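Local coordinates for FAD:protein FMN transferase (Pseudomonas stutzeri ATCC 14405 = CCUG 16156, PDB 5MGY) that probably transfers the FMN moiety of FAD, with magnesium, onto threonine side chains of target proteins as an ApbE-family flavin transferase, at residues 98-109 / 125-135. Residues are numbered along the deposited sequence; the frame is centred on the assembly and turned at random.
Unlike the reference sequence in segment 125-135: Ser-127 (reference Arg).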
loop_
_atom_site.group_PDB
_atom_site.type_symbol
_atom_site.label_atom_id
_atom_site.label_comp_id
_atom_site.label_asym_id
_atom_site.label_seq_id
_atom_site.Cartn_x
_atom_site.Cartn_y
_atom_site.Cartn_z
ATOM N N PHE A 98 1.658 -10.156 6.311
ATOM C CA PHE A 98 1.854 -8.731 6.510
ATOM C C PHE A 98 2.668 -8.510 7.769
ATOM O O PHE A 98 2.232 -8.909 8.860
ATOM C CB PHE A 98 0.508 -7.967 6.632
ATOM C CG PHE A 98 0.678 -6.488 6.748
ATOM C CD1 PHE A 98 0.677 -5.683 5.623
ATOM C CD2 PHE A 98 0.938 -5.899 7.979
ATOM C CE1 PHE A 98 0.891 -4.311 5.716
ATOM C CE2 PHE A 98 1.170 -4.535 8.076
ATOM C CZ PHE A 98 1.142 -3.737 6.942
ATOM N N ASP A 99 3.796 -7.810 7.620
ATOM C CA ASP A 99 4.707 -7.518 8.726
ATOM C C ASP A 99 5.375 -6.122 8.548
ATOM O O ASP A 99 6.161 -5.855 7.601
ATOM C CB ASP A 99 5.764 -8.664 8.831
ATOM C CG ASP A 99 6.307 -8.882 10.267
ATOM O OD1 ASP A 99 6.389 -10.039 10.719
ATOM O OD2 ASP A 99 6.628 -7.920 10.975
ATOM N N LEU A 100 5.138 -5.256 9.507
ATOM C CA LEU A 100 5.874 -3.963 9.557
ATOM C C LEU A 100 7.367 -4.007 9.977
ATOM O O LEU A 100 8.024 -2.975 9.903
ATOM C CB LEU A 100 5.159 -3.010 10.506
ATOM C CG LEU A 100 3.692 -2.777 10.160
ATOM C CD1 LEU A 100 2.971 -2.059 11.260
ATOM C CD2 LEU A 100 3.590 -1.952 8.882
ATOM N N THR A 101 7.884 -5.169 10.393
ATOM C CA THR A 101 9.117 -5.251 11.101
ATOM C C THR A 101 10.206 -5.849 10.266
ATOM O O THR A 101 11.132 -6.463 10.792
ATOM C CB THR A 101 8.968 -6.056 12.418
ATOM O OG1 THR A 101 8.865 -7.452 12.198
ATOM C CG2 THR A 101 7.764 -5.643 13.137
ATOM N N LEU A 102 10.173 -5.620 8.970
ATOM C CA LEU A 102 11.181 -6.248 8.113
ATOM C C LEU A 102 12.390 -5.384 7.839
ATOM O O LEU A 102 13.300 -5.824 7.137
ATOM C CB LEU A 102 10.538 -6.679 6.791
ATOM C CG LEU A 102 9.815 -8.032 6.772
ATOM C CD1 LEU A 102 9.308 -8.530 8.120
ATOM C CD2 LEU A 102 8.656 -7.913 5.796
ATOM N N GLU A 103 12.437 -4.183 8.395
ATOM C CA GLU A 103 13.507 -3.260 8.006
ATOM C C GLU A 103 14.930 -3.832 8.117
ATOM O O GLU A 103 15.743 -3.547 7.253
ATOM C CB GLU A 103 13.377 -1.911 8.750
ATOM C CG GLU A 103 14.422 -0.845 8.414
ATOM C CD GLU A 103 13.997 0.285 7.470
ATOM O OE1 GLU A 103 13.189 0.156 6.508
ATOM O OE2 GLU A 103 14.589 1.354 7.679
ATOM N N PRO A 104 15.217 -4.649 9.153
ATOM C CA PRO A 104 16.526 -5.285 9.225
ATOM C C PRO A 104 16.770 -6.295 8.137
ATOM O O PRO A 104 17.911 -6.445 7.729
ATOM C CB PRO A 104 16.517 -5.974 10.581
ATOM C CG PRO A 104 15.473 -5.233 11.378
ATOM C CD PRO A 104 14.413 -4.939 10.355
ATOM N N LEU A 105 15.748 -6.984 7.649
ATOM C CA LEU A 105 15.985 -7.908 6.550
ATOM C C LEU A 105 16.059 -7.116 5.261
ATOM O O LEU A 105 16.802 -7.480 4.348
ATOM C CB LEU A 105 14.907 -8.972 6.458
ATOM C CG LEU A 105 14.837 -9.954 7.599
ATOM C CD1 LEU A 105 13.484 -10.645 7.572
ATOM C CD2 LEU A 105 15.947 -10.956 7.471
ATOM N N LEU A 106 15.305 -6.030 5.174
ATOM C CA LEU A 106 15.423 -5.153 3.995
ATOM C C LEU A 106 16.847 -4.551 3.896
ATOM O O LEU A 106 17.509 -4.713 2.871
ATOM C CB LEU A 106 14.350 -4.017 3.963
ATOM C CG LEU A 106 12.850 -4.310 3.781
ATOM C CD1 LEU A 106 12.022 -3.024 3.982
ATOM C CD2 LEU A 106 12.571 -4.993 2.441
ATOM N N ASN A 107 17.326 -3.883 4.950
ATOM C CA ASN A 107 18.703 -3.358 4.966
ATOM C C ASN A 107 19.764 -4.427 4.783
ATOM O O ASN A 107 20.791 -4.149 4.211
ATOM C CB ASN A 107 18.973 -2.544 6.224
ATOM C CG ASN A 107 18.243 -1.191 6.211
ATOM O OD1 ASN A 107 17.958 -0.622 5.158
ATOM N ND2 ASN A 107 17.939 -0.670 7.388
ATOM N N LEU A 108 19.484 -5.655 5.204
ATOM C CA LEU A 108 20.378 -6.755 4.927
ATOM C C LEU A 108 20.417 -7.109 3.461
ATOM O O LEU A 108 21.484 -7.330 2.921
ATOM C CB LEU A 108 19.991 -7.990 5.704
ATOM C CG LEU A 108 21.001 -9.105 5.534
ATOM C CD1 LEU A 108 22.304 -8.679 6.185
ATOM C CD2 LEU A 108 20.470 -10.408 6.116
ATOM N N TRP A 109 19.264 -7.206 2.819
ATOM C CA TRP A 109 19.254 -7.608 1.419
ATOM C C TRP A 109 19.463 -6.394 0.462
ATOM O O TRP A 109 19.238 -6.525 -0.740
ATOM C CB TRP A 109 17.967 -8.412 1.081
ATOM C CG TRP A 109 17.868 -9.882 1.606
ATOM C CD1 TRP A 109 17.293 -10.301 2.767
ATOM C CD2 TRP A 109 18.280 -11.066 0.935
ATOM N NE1 TRP A 109 17.349 -11.662 2.883
ATOM C CE2 TRP A 109 17.961 -12.166 1.774
ATOM C CE3 TRP A 109 18.875 -11.314 -0.296
ATOM C CZ2 TRP A 109 18.235 -13.501 1.425
ATOM C CZ3 TRP A 109 19.190 -12.645 -0.635
ATOM C CH2 TRP A 109 18.858 -13.720 0.229
ATOM N N ASP A 125 23.886 -14.169 8.888
ATOM C CA ASP A 125 23.357 -12.804 9.080
ATOM C C ASP A 125 21.814 -12.758 9.050
ATOM O O ASP A 125 21.212 -11.964 9.766
ATOM C CB ASP A 125 23.866 -11.853 7.982
ATOM C CG ASP A 125 25.364 -11.687 7.960
ATOM O OD1 ASP A 125 25.920 -11.663 6.848
ATOM O OD2 ASP A 125 25.968 -11.569 9.037
ATOM N N ILE A 126 21.221 -13.573 8.165
ATOM C CA ILE A 126 19.760 -13.788 8.028
ATOM C C ILE A 126 19.142 -14.242 9.360
ATOM O O ILE A 126 18.131 -13.682 9.792
ATOM C CB ILE A 126 19.420 -14.827 6.876
ATOM C CG1 ILE A 126 19.350 -14.137 5.488
ATOM C CG2 ILE A 126 18.113 -15.590 7.126
ATOM C CD1 ILE A 126 19.425 -15.065 4.273
ATOM N N SER A 127 19.725 -15.283 9.958
ATOM C CA SER A 127 19.284 -15.840 11.243
ATOM C C SER A 127 19.302 -14.780 12.363
ATOM O O SER A 127 18.358 -14.703 13.165
ATOM C CB SER A 127 20.167 -17.024 11.617
ATOM O OG SER A 127 19.780 -17.572 12.865
ATOM N N ALA A 128 20.358 -13.950 12.342
ATOM C CA ALA A 128 20.577 -12.799 13.278
ATOM C C ALA A 128 19.572 -11.677 13.083
ATOM O O ALA A 128 19.033 -11.135 14.043
ATOM C CB ALA A 128 21.993 -12.217 13.124
ATOM N N ALA A 129 19.358 -11.290 11.836
ATOM C CA ALA A 129 18.390 -10.265 11.535
ATOM C C ALA A 129 16.941 -10.711 11.825
ATOM O O ALA A 129 16.174 -9.950 12.367
ATOM C CB ALA A 129 18.566 -9.777 10.104
ATOM N N ARG A 130 16.566 -11.949 11.514
ATOM C CA ARG A 130 15.227 -12.424 11.854
ATOM C C ARG A 130 14.957 -12.360 13.342
ATOM O O ARG A 130 13.828 -12.168 13.750
ATOM C CB ARG A 130 14.935 -13.833 11.300
ATOM C CG ARG A 130 13.983 -13.843 10.081
ATOM C CD ARG A 130 13.566 -15.249 9.628
ATOM N NE ARG A 130 14.762 -16.106 9.590
ATOM C CZ ARG A 130 15.100 -17.077 10.457
ATOM N NH1 ARG A 130 14.320 -17.435 11.479
ATOM N NH2 ARG A 130 16.254 -17.722 10.280
ATOM N N ALA A 131 15.976 -12.515 14.174
ATOM C CA ALA A 131 15.775 -12.355 15.641
ATOM C C ALA A 131 15.454 -10.914 16.070
ATOM O O ALA A 131 14.882 -10.751 17.113
ATOM C CB ALA A 131 16.948 -12.896 16.419
ATOM N N LEU A 132 15.789 -9.910 15.242
ATOM C CA LEU A 132 15.323 -8.518 15.418
ATOM C C LEU A 132 13.970 -8.175 14.770
ATOM O O LEU A 132 13.598 -6.982 14.719
ATOM C CB LEU A 132 16.365 -7.515 14.885
ATOM C CG LEU A 132 17.835 -7.742 15.292
ATOM C CD1 LEU A 132 18.828 -6.740 14.664
ATOM C CD2 LEU A 132 17.852 -7.828 16.832
ATOM N N THR A 133 13.265 -9.197 14.274
ATOM C CA THR A 133 11.992 -8.985 13.605
ATOM C C THR A 133 10.924 -9.629 14.431
ATOM O O THR A 133 11.230 -10.290 15.426
ATOM C CB THR A 133 11.957 -9.538 12.166
ATOM O OG1 THR A 133 12.055 -10.957 12.200
ATOM C CG2 THR A 133 13.082 -9.016 11.316
ATOM N N GLY A 134 9.675 -9.357 14.037
ATOM C CA GLY A 134 8.480 -9.970 14.629
ATOM C C GLY A 134 7.432 -9.060 15.248
ATOM O O GLY A 134 7.563 -8.692 16.398
ATOM N N GLN A 135 6.361 -8.782 14.510
ATOM C CA GLN A 135 5.144 -8.034 14.966
ATOM C C GLN A 135 4.685 -8.336 16.367
ATOM O O GLN A 135 4.205 -7.470 17.070
ATOM C CB GLN A 135 3.981 -8.343 13.987
ATOM C CG GLN A 135 2.730 -7.470 14.088
ATOM C CD GLN A 135 2.710 -6.299 13.068
ATOM O OE1 GLN A 135 2.913 -6.501 11.838
ATOM N NE2 GLN A 135 2.445 -5.046 13.584
#
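Leu-105 and Leu-108 on helix 103-108 pack against Ala-129 and Ile-126 on helix 123-131, forming an antiparallel helix pair (152° between directions, axes 8.8 Å apart, for its 125-131 part) at the periphery of the ApbE fold. Alanine suits position 129 because its lone methyl lets the helices close in: Leu-105 CD2 lies 3.9 Å from Ala-129 CB, and Pro-104 borders the same methyl with its CB and carbonyl O. Leu-108, its CG turned away from the backbone N (chi1 -174°), lays CD2 against CG1 of Ile-126, crossing it nearly at right angles, while the CD1 end of that isoleucine meets CZ2 of Trp-109. On the solvent side, Leu-108 CD1 rests on CB of exposed Asp-125 and Pro-104 CG touches CB of exposed Leu-132.

Beyond the helices, polar bonds join residues 99-101 to 134-135. Asp-99 suits an Asx turn: its OD2 accepts from the backbone N of Thr-101 and, at 2.6 Å, from OG1 of the same residue, both on one face of the carboxylate. That hydroxyl in turn accepts from Gly-134 N at 2.8 Å, a nearly straight bond (163°). Replacing Thr-101, a valine here would probably leave Gly-134 N without this acceptor and Asp-99 OD2 with one donor fewer. Nearby Phe-98 packs on Ser-157, a magnesium ligand. Gln-135, long enough to reach back along Asp-99, bends at chi2 and offers OE1 to Leu-100 N in a weak bond of 3.5 Å.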